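PDB 6RXG: histidine acid phosphatase from Bifidobacterium longum subsp. infantis, which probably removes phosphate groups from inositol polyphosphates such as phytate, and from 2,3-bisphosphoglycerate, as a histidine acid phosphatase of the MINPP1 subfamily. Local coordinates for residues G135-Q140 against T395-R400; E486-A491 against H510-Q515. The protein carries 1 engineered substitution. All coordinates share one frame; numbering follows the deposited sequence.

Contact 1 of 2, residues G135-Q140 against T395-R400; sequences GTIAYQ and TVATFR
Ile137 and Tyr139 meet Phe399 on the tightly packed face of a parallel strand pair in the histidine phosphatase sheet. Ile137 CG2 lies 3.8 Å from Phe399 CD2, and Tyr139 CE1 touches the same CD2 at 3.7 Å. Both aromatic residues place CG beside the backbone N (chi1 -72° in Tyr139, -65° in Phe399), which sends the rings out side by side in the same direction, their planes inclined at 44°. Ala397 is small enough to tuck its CB over one face of the Phe399 ring, toward the rim. Phe154 and Phe158 of helix 145-161 and Phe127 of helix 124-133 pack on this apolar face, so bulky carbon side chains suit it.

Between the faces runs the backbone ladder. Ala138 O receives Phe399 N at 2.8 Å, while Ala397 O and Phe399 O accept Ala138 N and Gln140 N. A beta bulge interrupts the start: Thr136 O takes Val396 N at 2.9 Å, and the buried Ala397 N finds no partner.

The other face is polar and partly open to solvent. There Thr136 OG1 and Thr395 OG1 come within 3.0 Å, and the small Ala138 CB sits against Thr395 CG2. Farther along, Gln140 and Arg400 run side by side without a direct bond; a water bridges them, 2.6 Å from Gln140 OE1 and 2.9 Å from Arg400 NE. Thr398 CG2 lies over the centre of one guanidinium face, and Asp381 and Glu44 hold the two amino groups of Arg400. Strand 395-401 also pairs with strand 38-47, which leads to the phosphorylated His49. The chemistry therefore implies an amphipathic strand pair, largely apolar on the Ile137, Tyr139 and Phe399 side, with hydroxyls, a bridging water and an arginine held by acidic neighbours on the other.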
# COMPACT_ATOMS: atom_id res chain seq x y z
N GLY B 135 -30.97 -2.42 2.55
CA GLY B 135 -29.64 -2.90 2.86
C GLY B 135 -28.78 -1.76 3.36
O GLY B 135 -29.11 -0.59 3.18
N THR B 136 -27.68 -2.09 4.03
CA THR B 136 -26.80 -1.05 4.54
C THR B 136 -25.38 -1.28 4.05
O THR B 136 -24.93 -2.41 3.83
CB THR B 136 -26.79 -0.95 6.07
OG1 THR B 136 -26.38 -2.19 6.66
CG2 THR B 136 -28.17 -0.62 6.55
N ILE B 137 -24.67 -0.17 3.90
CA ILE B 137 -23.27 -0.14 3.50
C ILE B 137 -22.46 0.41 4.67
O ILE B 137 -22.79 1.48 5.19
CB ILE B 137 -23.05 0.71 2.25
CG1 ILE B 137 -23.65 0.02 1.04
CG2 ILE B 137 -21.55 1.01 2.03
CD1 ILE B 137 -23.73 0.93 -0.18
N ALA B 138 -21.39 -0.29 5.03
CA ALA B 138 -20.50 0.11 6.12
C ALA B 138 -19.16 0.54 5.53
O ALA B 138 -18.52 -0.23 4.81
CB ALA B 138 -20.29 -1.02 7.12
N TYR B 139 -18.76 1.77 5.82
CA TYR B 139 -17.44 2.29 5.49
C TYR B 139 -16.57 2.29 6.74
O TYR B 139 -17.02 2.70 7.81
CB TYR B 139 -17.51 3.73 4.94
CG TYR B 139 -18.09 3.84 3.57
CD1 TYR B 139 -17.30 3.59 2.44
CD2 TYR B 139 -19.40 4.21 3.38
CE1 TYR B 139 -17.81 3.69 1.18
CE2 TYR B 139 -19.94 4.33 2.09
CZ TYR B 139 -19.13 4.05 1.00
OH TYR B 139 -19.59 4.14 -0.30
N GLN B 140 -15.32 1.85 6.59
CA GLN B 140 -14.36 1.82 7.69
C GLN B 140 -12.99 2.29 7.25
O GLN B 140 -12.56 2.07 6.11
CB GLN B 140 -14.22 0.42 8.27
CG GLN B 140 -15.52 -0.13 8.81
CD GLN B 140 -15.38 -1.54 9.35
OE1 GLN B 140 -14.28 -2.12 9.38
NE2 GLN B 140 -16.50 -2.13 9.74
N THR B 395 -26.29 -5.71 6.47
CA THR B 395 -25.15 -5.03 5.85
C THR B 395 -24.69 -5.82 4.63
O THR B 395 -24.13 -6.92 4.76
CB THR B 395 -24.02 -4.85 6.86
OG1 THR B 395 -24.50 -4.06 7.96
CG2 THR B 395 -22.76 -4.13 6.22
N VAL B 396 -24.95 -5.27 3.45
CA VAL B 396 -24.59 -5.93 2.20
C VAL B 396 -23.17 -5.64 1.73
O VAL B 396 -22.71 -6.26 0.77
CB VAL B 396 -25.55 -5.54 1.06
CG1 VAL B 396 -27.01 -5.95 1.41
CG2 VAL B 396 -25.47 -4.08 0.74
N ALA B 397 -22.47 -4.69 2.35
CA ALA B 397 -21.11 -4.37 1.93
C ALA B 397 -20.33 -3.76 3.09
O ALA B 397 -20.86 -2.94 3.84
CB ALA B 397 -21.09 -3.42 0.71
N THR B 398 -19.07 -4.17 3.20
CA THR B 398 -18.12 -3.55 4.13
C THR B 398 -16.92 -3.09 3.31
O THR B 398 -16.22 -3.91 2.71
CB THR B 398 -17.69 -4.52 5.22
OG1 THR B 398 -18.86 -5.06 5.87
CG2 THR B 398 -16.83 -3.82 6.24
N PHE B 399 -16.73 -1.77 3.24
CA PHE B 399 -15.66 -1.15 2.47
C PHE B 399 -14.63 -0.56 3.44
O PHE B 399 -14.94 0.39 4.16
CB PHE B 399 -16.23 -0.06 1.56
CG PHE B 399 -17.16 -0.55 0.48
CD1 PHE B 399 -16.84 -1.66 -0.29
CD2 PHE B 399 -18.32 0.14 0.18
CE1 PHE B 399 -17.67 -2.07 -1.29
CE2 PHE B 399 -19.15 -0.30 -0.82
CZ PHE B 399 -18.81 -1.39 -1.56
N ARG B 400 -13.41 -1.11 3.44
CA ARG B 400 -12.36 -0.81 4.40
C ARG B 400 -11.17 -0.14 3.72
O ARG B 400 -10.79 -0.50 2.59
CB ARG B 400 -11.87 -2.09 5.08
CG ARG B 400 -12.95 -2.93 5.73
CD ARG B 400 -12.32 -4.22 6.15
NE ARG B 400 -13.19 -5.16 6.83
CZ ARG B 400 -13.95 -6.06 6.22
NH1 ARG B 400 -14.00 -6.11 4.90
NH2 ARG B 400 -14.70 -6.91 6.93
O HOH W 1 -13.02 -4.36 9.63

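Contact 2 of 2, residues E486-A491 against H510-Q515; sequences ECTPVA and HKTLGQ. With ZN (zinc ion), chain J.
Thr488 and Thr512 join hydroxyl to hydroxyl, and this is the single hydrogen bond between the loop 486-491 and the C-terminal segment 510-515. Thr488 OG1 donates to Thr512 OG1 at 2.7 Å. With OG1 anti to the backbone N (chi1 -175°), Thr512 brings its hydroxyl within bonding distance of Thr488 OG1 and of Gly514 N, which donates to it over 3.1 Å in a nearly straight bond (171°), forming an ST turn. The same hydroxyl bonds Glu501, so three polar partners grip one small oxygen. Threonine suits both positions because its short branch carries donor and acceptor close to the main chain; glycine suits the turn because its phi is positive.

Van der Waals contacts fill in around this bond. Thr512 CB rests 3.4 Å from Glu486 O, and Thr488 CG2 lies 4.0 Å from Gly514 O. With alanine at Thr488, Thr512 OG1 would probably lose one of its donors and a small gap would open beside Gly514 O. At the other end Glu486 CG packs 3.8 Å from His510 CB; the glutamate chain bends at chi2, and the carboxylate and imidazole planes are 27° apart.

Charge and metal make up the third kind. Glu486 forms a salt bridge with Arg484 rather than bonding His510. The imidazole gives ND1 to the carbonyl of Cys505, which leaves NE2 to bind a zinc ion at 2.1 Å; a water is also on the metal, 2.2 Å from it. The chemistry thus implies a small, polar surface junction: the hydroxyl pair ties the two segments together, the Cys487-Cys505 disulfide ties 486-491 to helix 499-505, and the Cys505 carbonyl orients the His510 ring for zinc.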
# COMPACT_ATOMS: atom_id res chain seq x y z
N GLU B 486 -4.59 -24.83 -1.50
CA GLU B 486 -5.21 -25.83 -0.62
C GLU B 486 -6.73 -25.79 -0.72
O GLU B 486 -7.39 -26.79 -0.44
CB GLU B 486 -4.81 -25.60 0.84
CG GLU B 486 -3.30 -25.71 1.14
CD GLU B 486 -2.57 -24.37 1.06
OE1 GLU B 486 -3.07 -23.44 0.41
OE2 GLU B 486 -1.49 -24.24 1.67
N CYS B 487 -7.29 -24.63 -1.06
CA CYS B 487 -8.73 -24.47 -1.16
C CYS B 487 -9.28 -25.18 -2.38
O CYS B 487 -8.74 -25.05 -3.49
CB CYS B 487 -9.08 -22.99 -1.23
SG CYS B 487 -8.52 -22.10 0.22
N THR B 488 -10.40 -25.89 -2.20
CA THR B 488 -11.08 -26.60 -3.28
C THR B 488 -12.29 -25.79 -3.69
O THR B 488 -13.16 -25.54 -2.84
CB THR B 488 -11.49 -28.00 -2.81
OG1 THR B 488 -10.30 -28.72 -2.50
CG2 THR B 488 -12.27 -28.77 -3.88
N PRO B 489 -12.40 -25.34 -4.96
CA PRO B 489 -13.58 -24.56 -5.35
C PRO B 489 -14.85 -25.40 -5.47
O PRO B 489 -14.81 -26.60 -5.23
CB PRO B 489 -13.16 -23.95 -6.70
CG PRO B 489 -12.15 -24.83 -7.22
CD PRO B 489 -11.44 -25.48 -6.06
N VAL B 490 -15.97 -24.77 -5.85
CA VAL B 490 -17.26 -25.46 -5.80
C VAL B 490 -17.37 -26.48 -6.92
O VAL B 490 -18.21 -27.38 -6.86
CB VAL B 490 -18.42 -24.45 -5.90
CG1 VAL B 490 -18.40 -23.46 -4.74
CG2 VAL B 490 -18.40 -23.73 -7.26
N ALA B 491 -16.54 -26.36 -7.95
CA ALA B 491 -16.57 -27.27 -9.09
C ALA B 491 -15.23 -27.16 -9.80
O ALA B 491 -14.51 -26.17 -9.65
CB ALA B 491 -17.71 -26.92 -10.06
N HIS B 510 -4.94 -25.03 6.91
CA HIS B 510 -5.18 -25.05 5.46
C HIS B 510 -5.68 -26.41 4.99
O HIS B 510 -5.17 -26.98 4.02
CB HIS B 510 -3.93 -24.64 4.71
CG HIS B 510 -3.46 -23.27 5.06
ND1 HIS B 510 -4.26 -22.16 4.89
CD2 HIS B 510 -2.32 -22.83 5.63
CE1 HIS B 510 -3.62 -21.09 5.33
NE2 HIS B 510 -2.43 -21.47 5.76
N LYS B 511 -6.69 -26.92 5.68
CA LYS B 511 -7.32 -28.18 5.29
C LYS B 511 -8.47 -27.93 4.34
O LYS B 511 -9.23 -26.97 4.50
CB LYS B 511 -7.86 -28.92 6.51
CG LYS B 511 -6.83 -29.47 7.46
CD LYS B 511 -7.52 -30.28 8.54
CE LYS B 511 -6.71 -30.26 9.81
NZ LYS B 511 -7.35 -31.07 10.85
N THR B 512 -8.65 -28.84 3.39
CA THR B 512 -9.80 -28.78 2.51
C THR B 512 -10.89 -29.73 2.99
O THR B 512 -10.61 -30.78 3.59
CB THR B 512 -9.44 -29.10 1.06
OG1 THR B 512 -10.58 -28.91 0.22
CG2 THR B 512 -8.94 -30.55 0.89
N LEU B 513 -12.14 -29.33 2.75
CA LEU B 513 -13.28 -30.21 2.93
C LEU B 513 -13.41 -31.24 1.82
O LEU B 513 -14.29 -32.10 1.91
CB LEU B 513 -14.58 -29.39 3.02
CG LEU B 513 -14.56 -28.31 4.10
CD1 LEU B 513 -15.84 -27.47 4.10
CD2 LEU B 513 -14.36 -28.92 5.47
N GLY B 514 -12.57 -31.17 0.78
CA GLY B 514 -12.56 -32.23 -0.23
C GLY B 514 -13.86 -32.29 -1.00
O GLY B 514 -14.32 -31.30 -1.56
N GLN B 515 -14.47 -33.48 -1.02
CA GLN B 515 -15.73 -33.66 -1.73
C GLN B 515 -16.80 -32.72 -1.22
O GLN B 515 -17.67 -32.28 -1.99
CB GLN B 515 -16.21 -35.11 -1.60
CG GLN B 515 -15.24 -36.11 -2.14
CD GLN B 515 -14.72 -35.69 -3.49
OE1 GLN B 515 -15.47 -35.20 -4.33
NE2 GLN B 515 -13.42 -35.86 -3.68
ZN ZN J . -0.90 -20.30 6.52
O HOH W 2 -2.02 -18.47 7.05

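Overall arrangement
Contact 1 is buried and contact 2 lies at the surface; their centres are 28 Å apart, their nearest atoms about 18 Å, and they do not touch. They share no helix or strand: the first pairs two strands brought together over more than 250 residues, whereas the second joins irregular loops only 19 residues apart near the C terminus. Their chemistry follows their place. In 135-140 with 395-400, a repeating backbone ladder combines with aromatic packing under helices, and the one charged side chain of the two segments, Arg400, lies on the more polar face. In 486-491 with 510-515, regular pairing is absent, and one pair of threonine hydroxyls, a neighbouring disulfide and a zinc-bound histidine do the work.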